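Side-chain contacts in putative zinc protease (PDB 3IH6), which probably acts as a zinc-dependent endopeptidase of the M16 family in its full-length form, this chain being an internal piece that includes part of the family's inactive domain: residues E[56-61]-E[114-119]; E[74-79]-E[83-88]; E[89-92]-E[96-99]; E[131-136]-E[160-165]. All blocks are in the same frame, centred on the assembly; numbering follows the deposited sequence.

Contact 2 is the buried one: the hairpin of strands 71-77 and 84-90, held by backbone hydrogen bonds and apolar side chains. Contact 3, partly buried, carries on along strand 84-90, where one leucine methyl packs against the start of helix 97-109 by van der Waals contact alone. Contact 1 lies at the surface, where an arginine of helix 58-63 binds carbonyls just ahead of helix 118-136; Leu59 of that short helix also touches Phe87 of contact 2. The far end of helix 118-136 belongs to contact 4, also partly buried, in which a tryptophan and an arginine stack at a site remote from contact 3. Guanidinium groups thus serve both contacts among the helices.

Contact 1 of 4, residues E[56-61]-E[114-119]; sequences SSRLYH and KPFSQE
Arg58 reaches out from the first turn of helix 58-63 and grips the carbonyl oxygen of Lys114 end-on, with NH1 at 2.6 Å and NH2 at 2.9 Å from Lys114 O. The oxygen lies almost in the guanidinium plane, but the NH2 bond arrives from above the carbonyl plane, 45° out of it. NH2 also makes a weak hydrogen bond of 3.0 Å to Pro115 O, and NE forms a salt bridge with Glu120, which helps fix the rotation of the group. The bend at chi2 (-60°) brings the guanidinium to these carbonyls. They belong to the loop that leads into helix 118-136, so the arginine ties the short helix 58-63 to the entry of a long one. Both helices start with a serine N-cap: Ser57 OG accepts from Tyr60 N at 3.2 Å, and Ser117 OG caps Glu120 N. Over one face of the guanidinium lies Phe116 CD2, 4.3 Å from Arg58 NH2, and the Phe116 ring packs onward against helices 39-52 and 170-180. Over the opposite face sits Lys114 NZ, 4.2 Å from Arg58 NH1, a proximity of like charges that Glu120 probably eases. Lys114 CB is 3.6 Å from Arg58 NH1.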
loop_
_atom_site.group_PDB
_atom_site.type_symbol
_atom_site.label_atom_id
_atom_site.label_comp_id
_atom_site.label_asym_id
_atom_site.label_seq_id
_atom_site.Cartn_x
_atom_site.Cartn_y
_atom_site.Cartn_z
ATOM N N SER E 56 6.788 15.015 21.838
ATOM C CA SER E 56 5.906 15.820 22.711
ATOM C C SER E 56 4.964 15.024 23.625
ATOM O O SER E 56 4.345 15.616 24.520
ATOM C CB SER E 56 5.016 16.723 21.871
ATOM O OG SER E 56 5.785 17.709 21.241
ATOM N N SER E 57 4.852 13.716 23.398
ATOM C CA SER E 57 3.920 12.871 24.143
ATOM C C SER E 57 4.346 12.793 25.635
ATOM O O SER E 57 5.508 12.980 25.932
ATOM C CB SER E 57 3.913 11.479 23.552
ATOM O OG SER E 57 5.148 10.836 23.850
ATOM N N ARG E 58 3.428 12.468 26.539
ATOM C CA ARG E 58 3.713 12.505 27.976
ATOM C C ARG E 58 4.783 11.460 28.312
ATOM O O ARG E 58 5.787 11.770 28.972
ATOM C CB ARG E 58 2.438 12.298 28.823
ATOM C CG ARG E 58 1.317 13.366 28.671
ATOM C CD ARG E 58 1.822 14.797 29.081
ATOM N NE ARG E 58 0.783 15.842 29.129
ATOM C CZ ARG E 58 0.005 16.077 30.189
ATOM N NH1 ARG E 58 0.106 15.333 31.288
ATOM N NH2 ARG E 58 -0.912 17.026 30.144
ATOM N N LEU E 59 4.585 10.229 27.841
ATOM C CA LEU E 59 5.573 9.178 28.027
ATOM C C LEU E 59 6.969 9.553 27.488
ATOM O O LEU E 59 7.982 9.394 28.194
ATOM C CB LEU E 59 5.089 7.833 27.465
ATOM C CG LEU E 59 3.877 7.224 28.197
ATOM C CD1 LEU E 59 3.284 5.981 27.442
ATOM C CD2 LEU E 59 4.257 6.842 29.591
ATOM N N TYR E 60 7.021 10.008 26.246
ATOM C CA TYR E 60 8.303 10.291 25.653
ATOM C C TYR E 60 9.046 11.289 26.517
ATOM O O TYR E 60 10.190 11.050 26.882
ATOM C CB TYR E 60 8.174 10.777 24.205
ATOM C CG TYR E 60 9.509 10.915 23.459
ATOM C CD1 TYR E 60 9.924 9.919 22.567
ATOM C CD2 TYR E 60 10.334 12.063 23.614
ATOM C CE1 TYR E 60 11.140 10.006 21.863
ATOM C CE2 TYR E 60 11.575 12.176 22.888
ATOM C CZ TYR E 60 11.934 11.135 22.004
ATOM O OH TYR E 60 13.088 11.203 21.288
ATOM N N HIS E 61 8.376 12.373 26.889
ATOM C CA HIS E 61 9.023 13.408 27.674
ATOM C C HIS E 61 9.497 12.938 29.068
ATOM O O HIS E 61 10.521 13.398 29.557
ATOM C CB HIS E 61 8.096 14.611 27.830
ATOM C CG HIS E 61 8.805 15.826 28.306
ATOM N ND1 HIS E 61 9.597 16.586 27.475
ATOM C CD2 HIS E 61 8.885 16.392 29.532
ATOM C CE1 HIS E 61 10.125 17.577 28.167
ATOM N NE2 HIS E 61 9.718 17.475 29.420
ATOM N N LYS E 114 -1.972 16.407 36.202
ATOM C CA LYS E 114 -1.258 16.882 35.035
ATOM C C LYS E 114 -2.144 16.838 33.750
ATOM O O LYS E 114 -1.780 16.172 32.789
ATOM C CB LYS E 114 0.003 16.018 34.851
ATOM C CG LYS E 114 1.244 16.798 34.430
ATOM C CD LYS E 114 2.482 15.889 34.446
ATOM C CE LYS E 114 3.756 16.638 34.036
ATOM N NZ LYS E 114 3.610 17.233 32.685
ATOM N N PRO E 115 -3.294 17.545 33.748
ATOM C CA PRO E 115 -4.390 17.398 32.771
ATOM C C PRO E 115 -4.004 17.742 31.327
ATOM O O PRO E 115 -3.238 18.658 31.085
ATOM C CB PRO E 115 -5.429 18.406 33.247
ATOM C CG PRO E 115 -4.645 19.462 33.922
ATOM C CD PRO E 115 -3.487 18.740 34.594
ATOM N N PHE E 116 -4.533 16.985 30.382
ATOM C CA PHE E 116 -4.386 17.296 28.978
ATOM C C PHE E 116 -4.663 18.788 28.669
ATOM O O PHE E 116 -5.604 19.402 29.221
ATOM C CB PHE E 116 -5.343 16.405 28.169
ATOM C CG PHE E 116 -5.062 14.920 28.302
ATOM C CD1 PHE E 116 -6.105 14.006 28.416
ATOM C CD2 PHE E 116 -3.753 14.428 28.303
ATOM C CE1 PHE E 116 -5.846 12.622 28.526
ATOM C CE2 PHE E 116 -3.485 13.022 28.440
ATOM C CZ PHE E 116 -4.518 12.142 28.556
ATOM N N SER E 117 -3.842 19.347 27.777
ATOM C CA SER E 117 -4.049 20.674 27.237
ATOM C C SER E 117 -4.981 20.584 26.032
ATOM O O SER E 117 -5.104 19.501 25.418
ATOM C CB SER E 117 -2.724 21.233 26.757
ATOM O OG SER E 117 -2.309 20.521 25.588
ATOM N N GLN E 118 -5.593 21.719 25.675
ATOM C CA GLN E 118 -6.472 21.818 24.487
ATOM C C GLN E 118 -5.703 21.424 23.242
ATOM O O GLN E 118 -6.211 20.643 22.412
ATOM C CB GLN E 118 -7.053 23.242 24.312
ATOM C CG GLN E 118 -8.198 23.379 23.292
ATOM C CD GLN E 118 -9.249 22.281 23.393
ATOM O OE1 GLN E 118 -9.665 21.883 24.484
ATOM N NE2 GLN E 118 -9.652 21.748 22.242
ATOM N N GLU E 119 -4.485 21.963 23.140
ATOM C CA GLU E 119 -3.541 21.686 22.035
ATOM C C GLU E 119 -3.197 20.195 21.911
ATOM O O GLU E 119 -3.035 19.657 20.803
ATOM C CB GLU E 119 -2.255 22.515 22.260
ATOM C CG GLU E 119 -1.192 22.417 21.150
ATOM C CD GLU E 119 0.043 23.273 21.437
ATOM O OE1 GLU E 119 -0.057 24.179 22.289
ATOM O OE2 GLU E 119 1.117 23.053 20.820
#

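Contact 2 of 4, residues E[74-79]-E[83-88]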
loop_
_atom_site.group_PDB
_atom_site.type_symbol
_atom_site.label_atom_id
_atom_site.label_comp_id
_atom_site.label_asym_id
_atom_site.label_seq_id
_atom_site.Cartn_x
_atom_site.Cartn_y
_atom_site.Cartn_z
ATOM N N GLY E 74 2.341 3.069 22.746
ATOM C CA GLY E 74 0.978 3.059 23.272
ATOM C C GLY E 74 0.032 2.584 22.171
ATOM O O GLY E 74 -0.000 3.172 21.077
ATOM N N PHE E 75 -0.733 1.530 22.459
ATOM C CA PHE E 75 -1.712 0.951 21.494
ATOM C C PHE E 75 -3.029 0.617 22.179
ATOM O O PHE E 75 -3.035 0.126 23.298
ATOM C CB PHE E 75 -1.199 -0.361 20.850
ATOM C CG PHE E 75 0.183 -0.283 20.294
ATOM C CD1 PHE E 75 1.279 -0.687 21.059
ATOM C CD2 PHE E 75 0.403 0.172 18.994
ATOM C CE1 PHE E 75 2.580 -0.632 20.527
ATOM C CE2 PHE E 75 1.694 0.249 18.467
ATOM C CZ PHE E 75 2.784 -0.150 19.243
ATOM N N THR E 76 -4.145 0.915 21.530
ATOM C CA THR E 76 -5.425 0.407 21.987
ATOM C C THR E 76 -5.777 -0.787 21.064
ATOM O O THR E 76 -5.627 -0.712 19.861
ATOM C CB THR E 76 -6.519 1.500 22.099
ATOM O OG1 THR E 76 -6.665 2.162 20.855
ATOM C CG2 THR E 76 -6.149 2.566 23.152
HETATM N N MSE E 77 -6.150 -1.908 21.673
HETATM C CA MSE E 77 -6.327 -3.158 20.954
HETATM C C MSE E 77 -7.698 -3.717 21.305
HETATM O O MSE E 77 -7.828 -4.502 22.255
HETATM C CB MSE E 77 -5.210 -4.162 21.307
HETATM C CG MSE E 77 -3.798 -3.701 20.873
HETATM SE SE MSE E 77 -2.295 -4.720 21.657
HETATM C CE MSE E 77 -2.744 -4.382 23.484
ATOM N N ASP E 78 -8.717 -3.300 20.562
ATOM C CA ASP E 78 -10.089 -3.781 20.826
ATOM C C ASP E 78 -10.526 -5.032 20.049
ATOM O O ASP E 78 -11.659 -5.486 20.230
ATOM C CB ASP E 78 -11.132 -2.668 20.665
ATOM C CG ASP E 78 -12.451 -2.983 21.373
ATOM O OD1 ASP E 78 -12.402 -3.605 22.468
ATOM O OD2 ASP E 78 -13.540 -2.606 20.842
ATOM N N GLN E 79 -9.650 -5.586 19.208
ATOM C CA GLN E 79 -9.893 -6.892 18.565
ATOM C C GLN E 79 -9.731 -8.040 19.582
ATOM O O GLN E 79 -10.163 -9.163 19.330
ATOM C CB GLN E 79 -8.979 -7.106 17.325
ATOM N N GLY E 83 -10.766 -6.082 25.683
ATOM C CA GLY E 83 -10.051 -5.022 24.924
ATOM C C GLY E 83 -9.008 -4.386 25.826
ATOM O O GLY E 83 -9.292 -4.132 26.971
ATOM N N LEU E 84 -7.804 -4.156 25.313
ATOM C CA LEU E 84 -6.652 -3.770 26.115
ATOM C C LEU E 84 -5.909 -2.564 25.571
ATOM O O LEU E 84 -5.802 -2.369 24.338
ATOM C CB LEU E 84 -5.666 -4.935 26.278
ATOM C CG LEU E 84 -6.023 -6.273 26.940
ATOM C CD1 LEU E 84 -4.793 -7.267 26.961
ATOM C CD2 LEU E 84 -6.610 -6.108 28.363
ATOM N N ALA E 85 -5.422 -1.727 26.500
ATOM C CA ALA E 85 -4.559 -0.620 26.122
ATOM C C ALA E 85 -3.207 -1.044 26.637
ATOM O O ALA E 85 -3.094 -1.516 27.781
ATOM C CB ALA E 85 -4.996 0.698 26.765
HETATM N N MSE E 86 -2.191 -0.882 25.793
HETATM C CA MSE E 86 -0.852 -1.234 26.149
HETATM C C MSE E 86 0.133 -0.072 25.981
HETATM O O MSE E 86 0.314 0.442 24.879
HETATM C CB MSE E 86 -0.398 -2.416 25.285
HETATM C CG MSE E 86 0.826 -2.972 25.760
HETATM SE SE MSE E 86 1.508 -4.270 24.513
HETATM C CE MSE E 86 2.874 -4.876 25.706
ATOM N N PHE E 87 0.786 0.313 27.075
ATOM C CA PHE E 87 1.833 1.312 27.018
ATOM C C PHE E 87 3.132 0.652 27.394
ATOM O O PHE E 87 3.167 -0.309 28.177
ATOM C CB PHE E 87 1.537 2.491 27.941
ATOM C CG PHE E 87 0.214 3.161 27.648
ATOM C CD1 PHE E 87 0.106 4.088 26.623
ATOM C CD2 PHE E 87 -0.926 2.823 28.362
ATOM C CE1 PHE E 87 -1.105 4.674 26.327
ATOM C CE2 PHE E 87 -2.180 3.446 28.075
ATOM C CZ PHE E 87 -2.261 4.350 27.057
ATOM N N GLY E 88 4.230 1.141 26.830
ATOM C CA GLY E 88 5.500 0.585 27.272
ATOM C C GLY E 88 6.677 1.437 26.917
ATOM O O GLY E 88 6.529 2.506 26.329
#
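The hairpin of strands 71-77 and 84-90 supplies two adjoining inner strands of the antiparallel sheet of this M16 domain, and here they pair from Gly74-Phe87 to Met77-Leu84, next to the connecting turn. Phe75-Met86 and Met77-Leu84 are the hydrogen-bonded pairs. Phe75 N donates to Met86 O at 2.9 Å and Met86 N returns to Phe75 O at 2.8 Å. Near the turn, Met77 N donates to Leu84 O at 2.7 Å, and Leu84 N donates to Met77 O at 3.1 Å. Phe75, Met77, Leu84 and Met86 share one face of the sheet. There the chain of Met77, modelled as selenomethionine, bends at chi3 (-58°) and carries CE toward the neighbouring strand, where it sits 3.6 Å from Met86 CB and 4.1 Å from Leu84 CB. Met86, also selenomethionine, instead runs out extended. Pro139, Ile150 and Trp155 of a neighbouring subunit pack on this face. On the other face, which carries Thr76, Ala85 and Phe87, the Phe87 ring leans over the partner strand until CD1 lies 3.6 Å from Gly74 CA, a closeness that the bare glycine allows. Helix 39-52 covers this side. Buried between apolar groups, the inward backbone groups of Phe75, Met77, Leu84 and Met86 satisfy one another, and Ala85 and Phe87 pair outward with strand 26-32.

Contact 3 of 4, residues E[89-92]-E[96-99]; sequences AQLQ and DQDK
Leu91 CD2 lies to one side of the flat Asp96-Gln97 peptide, shifted toward the alpha carbon, so that the methyl is 3.5 Å from Gln97 CA and 4.0 Å from Asp96 O. Leu91 thus touches with one branch. Its chi2 of 52° turns CD1 aside, while CD2 continues the line of the side chain and reaches the helix. Gln97 answers with its aliphatic stem, CG lying 3.8 Å and CB 3.9 Å from Leu91 CD2 as the two side chains cross; its carboxamide is farther from the leucine. The Gln97 side chain also packs on Pro25, Val27 and Ile192. The contact joins the end of strand 84-90 to the first turn of helix 97-109, across the short loop that turns the chain from sheet to helix. Asp96 is the N-cap of that helix, its OD1 accepting from Lys99 N, although the modelled length of 2.5 Å is doubtfully short. Asp98 is tied by a salt bridge to Arg190 of strand 187-191. Between the segments themselves the contact is pure van der Waals packing, chiefly of one methyl on aliphatic carbon, while the two carboxylates of the helix start turn to other partners, that of Asp96 to the helix start itself and that of Asp98 to Arg190.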
loop_
_atom_site.group_PDB
_atom_site.type_symbol
_atom_site.label_atom_id
_atom_site.label_comp_id
_atom_site.label_asym_id
_atom_site.label_seq_id
_atom_site.Cartn_x
_atom_site.Cartn_y
_atom_site.Cartn_z
ATOM N N ALA E 89 7.860 0.974 27.299
ATOM C CA ALA E 89 9.075 1.708 26.996
ATOM C C ALA E 89 10.116 0.748 26.522
ATOM O O ALA E 89 10.167 -0.398 26.973
ATOM C CB ALA E 89 9.587 2.540 28.215
ATOM N N GLN E 90 10.935 1.236 25.594
ATOM C CA GLN E 90 12.019 0.490 25.016
ATOM C C GLN E 90 13.283 0.913 25.765
ATOM O O GLN E 90 13.567 2.104 25.864
ATOM C CB GLN E 90 12.113 0.896 23.543
ATOM C CG GLN E 90 12.695 -0.150 22.634
ATOM C CD GLN E 90 12.829 0.331 21.190
ATOM O OE1 GLN E 90 12.792 1.528 20.904
ATOM N NE2 GLN E 90 12.992 -0.607 20.283
ATOM N N LEU E 91 14.033 -0.049 26.287
ATOM C CA LEU E 91 15.259 0.232 27.009
ATOM C C LEU E 91 16.553 -0.167 26.283
ATOM O O LEU E 91 16.576 -0.995 25.373
ATOM C CB LEU E 91 15.219 -0.400 28.408
ATOM C CG LEU E 91 14.476 0.345 29.523
ATOM C CD1 LEU E 91 13.056 0.729 29.142
ATOM C CD2 LEU E 91 14.450 -0.466 30.799
ATOM N N GLN E 92 17.626 0.482 26.702
ATOM C CA GLN E 92 18.976 0.209 26.284
ATOM C C GLN E 92 19.482 -0.760 27.320
ATOM O O GLN E 92 18.948 -0.786 28.436
ATOM C CB GLN E 92 19.759 1.512 26.425
ATOM C CG GLN E 92 21.091 1.605 25.738
ATOM C CD GLN E 92 21.238 2.947 25.060
ATOM O OE1 GLN E 92 20.239 3.651 24.863
ATOM N NE2 GLN E 92 22.472 3.314 24.688
ATOM N N ASP E 96 17.733 0.894 34.185
ATOM C CA ASP E 96 16.944 0.260 35.233
ATOM C C ASP E 96 15.532 0.062 34.729
ATOM O O ASP E 96 14.818 1.028 34.458
ATOM C CB ASP E 96 16.932 1.129 36.496
ATOM C CG ASP E 96 16.255 0.453 37.677
ATOM O OD1 ASP E 96 15.060 0.126 37.595
ATOM O OD2 ASP E 96 16.922 0.268 38.711
ATOM N N GLN E 97 15.138 -1.199 34.614
ATOM C CA GLN E 97 13.827 -1.545 34.101
ATOM C C GLN E 97 12.733 -1.210 35.087
ATOM O O GLN E 97 11.663 -0.804 34.671
ATOM C CB GLN E 97 13.746 -3.012 33.728
ATOM C CG GLN E 97 14.947 -3.508 32.939
ATOM C CD GLN E 97 14.960 -5.008 32.833
ATOM O OE1 GLN E 97 14.204 -5.701 33.529
ATOM N NE2 GLN E 97 15.815 -5.529 31.959
ATOM N N ASP E 98 13.003 -1.361 36.383
ATOM C CA ASP E 98 12.004 -1.005 37.393
ATOM C C ASP E 98 11.791 0.500 37.491
ATOM O O ASP E 98 10.676 0.947 37.659
ATOM C CB ASP E 98 12.375 -1.593 38.753
ATOM C CG ASP E 98 12.453 -3.099 38.716
ATOM O OD1 ASP E 98 11.498 -3.735 38.235
ATOM O OD2 ASP E 98 13.483 -3.652 39.151
ATOM N N LYS E 99 12.857 1.278 37.372
ATOM C CA LYS E 99 12.720 2.727 37.413
ATOM C C LYS E 99 12.005 3.239 36.170
ATOM O O LYS E 99 11.262 4.220 36.253
ATOM C CB LYS E 99 14.073 3.418 37.600
ATOM C CG LYS E 99 13.954 4.931 37.689
ATOM C CD LYS E 99 15.218 5.585 38.214
ATOM C CE LYS E 99 15.074 7.105 38.236
ATOM N NZ LYS E 99 13.762 7.553 38.814
#

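Contact 4 of 4, residues E[131-136]-E[160-165]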
loop_
_atom_site.group_PDB
_atom_site.type_symbol
_atom_site.label_atom_id
_atom_site.label_comp_id
_atom_site.label_asym_id
_atom_site.label_seq_id
_atom_site.Cartn_x
_atom_site.Cartn_y
_atom_site.Cartn_z
ATOM N N ALA E 131 -6.825 9.620 9.777
ATOM C CA ALA E 131 -6.840 8.149 9.597
ATOM C C ALA E 131 -8.228 7.739 9.138
ATOM O O ALA E 131 -8.352 6.982 8.178
ATOM C CB ALA E 131 -6.462 7.428 10.875
ATOM N N TRP E 132 -9.250 8.326 9.768
ATOM C CA TRP E 132 -10.650 8.061 9.448
ATOM C C TRP E 132 -11.020 8.415 7.995
ATOM O O TRP E 132 -11.699 7.639 7.341
ATOM C CB TRP E 132 -11.624 8.747 10.431
ATOM C CG TRP E 132 -13.055 8.214 10.260
ATOM C CD1 TRP E 132 -13.647 7.170 10.953
ATOM C CD2 TRP E 132 -14.031 8.648 9.300
ATOM N NE1 TRP E 132 -14.922 6.960 10.501
ATOM C CE2 TRP E 132 -15.178 7.845 9.478
ATOM C CE3 TRP E 132 -14.050 9.646 8.316
ATOM C CZ2 TRP E 132 -16.338 8.024 8.715
ATOM C CZ3 TRP E 132 -15.199 9.808 7.550
ATOM C CH2 TRP E 132 -16.322 8.993 7.753
ATOM N N GLN E 133 -10.563 9.574 7.518
ATOM C CA GLN E 133 -10.860 10.057 6.173
ATOM C C GLN E 133 -10.154 9.178 5.159
ATOM O O GLN E 133 -10.645 8.981 4.057
ATOM C CB GLN E 133 -10.395 11.511 5.985
ATOM C CG GLN E 133 -11.232 12.613 6.689
ATOM C CD GLN E 133 -12.752 12.554 6.379
ATOM O OE1 GLN E 133 -13.176 12.089 5.311
ATOM N NE2 GLN E 133 -13.570 13.041 7.333
ATOM N N GLN E 134 -8.991 8.662 5.538
ATOM C CA GLN E 134 -8.255 7.777 4.626
ATOM C C GLN E 134 -8.973 6.452 4.489
ATOM O O GLN E 134 -9.043 5.894 3.379
ATOM C CB GLN E 134 -6.791 7.601 5.051
ATOM C CG GLN E 134 -5.948 8.797 4.671
ATOM C CD GLN E 134 -4.614 8.842 5.390
ATOM O OE1 GLN E 134 -4.019 7.812 5.668
ATOM N NE2 GLN E 134 -4.137 10.045 5.686
ATOM N N THR E 135 -9.523 5.961 5.600
ATOM C CA THR E 135 -10.339 4.754 5.584
ATOM C C THR E 135 -11.582 4.919 4.740
ATOM O O THR E 135 -11.852 4.116 3.852
ATOM C CB THR E 135 -10.761 4.345 6.992
ATOM O OG1 THR E 135 -9.621 3.808 7.656
ATOM C CG2 THR E 135 -11.840 3.284 6.946
ATOM N N TYR E 136 -12.319 5.988 5.016
ATOM C CA TYR E 136 -13.606 6.262 4.375
ATOM C C TYR E 136 -13.530 6.458 2.836
ATOM O O TYR E 136 -14.490 6.109 2.095
ATOM C CB TYR E 136 -14.253 7.450 5.118
ATOM C CG TYR E 136 -15.473 8.027 4.451
ATOM C CD1 TYR E 136 -16.703 7.368 4.516
ATOM C CD2 TYR E 136 -15.396 9.239 3.750
ATOM C CE1 TYR E 136 -17.836 7.908 3.902
ATOM C CE2 TYR E 136 -16.513 9.780 3.136
ATOM C CZ TYR E 136 -17.731 9.114 3.216
ATOM O OH TYR E 136 -18.842 9.656 2.594
ATOM N N LEU E 160 -20.265 6.731 14.274
ATOM C CA LEU E 160 -20.495 7.357 15.565
ATOM C C LEU E 160 -19.177 7.720 16.239
ATOM O O LEU E 160 -19.086 8.814 16.819
ATOM C CB LEU E 160 -21.375 6.485 16.477
ATOM C CG LEU E 160 -21.621 6.928 17.936
ATOM C CD1 LEU E 160 -22.311 8.300 18.081
ATOM C CD2 LEU E 160 -22.414 5.836 18.692
ATOM N N GLN E 161 -18.165 6.834 16.131
ATOM C CA GLN E 161 -16.858 7.067 16.750
ATOM C C GLN E 161 -16.275 8.339 16.148
ATOM O O GLN E 161 -15.779 9.200 16.872
ATOM C CB GLN E 161 -15.872 5.872 16.601
ATOM C CG GLN E 161 -16.218 4.507 17.295
ATOM C CD GLN E 161 -16.511 4.574 18.799
ATOM O OE1 GLN E 161 -17.025 5.566 19.301
ATOM N NE2 GLN E 161 -16.209 3.477 19.522
ATOM N N ARG E 162 -16.389 8.480 14.826
ATOM C CA ARG E 162 -15.979 9.699 14.131
ATOM C C ARG E 162 -16.666 10.932 14.707
ATOM O O ARG E 162 -16.003 11.948 14.969
ATOM C CB ARG E 162 -16.281 9.586 12.624
ATOM C CG ARG E 162 -15.509 10.561 11.744
ATOM C CD ARG E 162 -16.274 11.825 11.491
ATOM N NE ARG E 162 -17.425 11.536 10.653
ATOM C CZ ARG E 162 -17.705 12.168 9.522
ATOM N NH1 ARG E 162 -18.782 11.813 8.823
ATOM N NH2 ARG E 162 -16.932 13.164 9.109
ATOM N N ASP E 163 -17.988 10.847 14.905
ATOM C CA ASP E 163 -18.741 11.999 15.392
ATOM C C ASP E 163 -18.331 12.377 16.800
ATOM O O ASP E 163 -18.157 13.555 17.101
ATOM C CB ASP E 163 -20.261 11.796 15.296
ATOM C CG ASP E 163 -20.776 11.928 13.857
ATOM O OD1 ASP E 163 -20.176 12.698 13.061
ATOM O OD2 ASP E 163 -21.768 11.240 13.530
ATOM N N ARG E 164 -18.150 11.362 17.638
ATOM C CA ARG E 164 -17.704 11.536 19.026
ATOM C C ARG E 164 -16.310 12.150 19.092
ATOM O O ARG E 164 -16.023 12.927 19.967
ATOM C CB ARG E 164 -17.673 10.188 19.717
ATOM C CG ARG E 164 -19.048 9.659 20.081
ATOM C CD ARG E 164 -18.972 8.209 20.498
ATOM N NE ARG E 164 -20.228 7.827 21.154
ATOM C CZ ARG E 164 -20.576 6.593 21.519
ATOM N NH1 ARG E 164 -19.775 5.549 21.299
ATOM N NH2 ARG E 164 -21.745 6.405 22.092
ATOM N N VAL E 165 -15.447 11.792 18.144
ATOM C CA VAL E 165 -14.092 12.353 18.119
ATOM C C VAL E 165 -14.118 13.817 17.695
ATOM O O VAL E 165 -13.490 14.658 18.337
ATOM C CB VAL E 165 -13.136 11.517 17.227
ATOM C CG1 VAL E 165 -11.880 12.335 16.810
ATOM C CG2 VAL E 165 -12.762 10.241 17.932
HETATM O O HOH W 1 -13.943 14.236 9.732
#
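Arg162 lies along one face of the Trp132 indole, and this stack is the tight half of the contact between helices 118-136 and 157-167. Its CG sits squarely over the five-membered ring, 3.5 Å from the centroid and 14° off the normal, a CH-pi contact whose shortest approach is 3.4 Å to Trp132 CD2. Bends at chi2 and chi3 then fold the chain so that the guanidinium lies nearly flat over the six-membered ring, the planes 15° apart. Arg162 CZ is 4.3 Å from that ring's centroid, an off-centre cation-pi interaction. On the opposite face of the indole lies Tyr136 CB, one helical turn on, so the ring is sandwiched between its own helix and the arginine. Its N-H is used as well: Trp132 NE1 donates to the carbonyl of Phe158, whose ring also stacks with the tryptophan. The looser side begins at the end of the guanidinium. Gln133 NE2 and Arg162 NH2 are 3.8 Å apart, their amide and guanidinium planes turned 69° from each other, and a water accepts from both, at 2.7 Å from Gln133 NE2 and 3.2 Å from Arg162 NH2. Asp163 makes only a long salt bridge to Arg162, charge to charge; it also forms a salt bridge with Arg166 and a hydrogen bond with Tyr191 of a neighbouring subunit. The arginine is therefore held across the helices by the CH-pi contact of its CG and by the stacked guanidinium, with a water rather than a direct bond linking it to Gln133 at the rim of the stack.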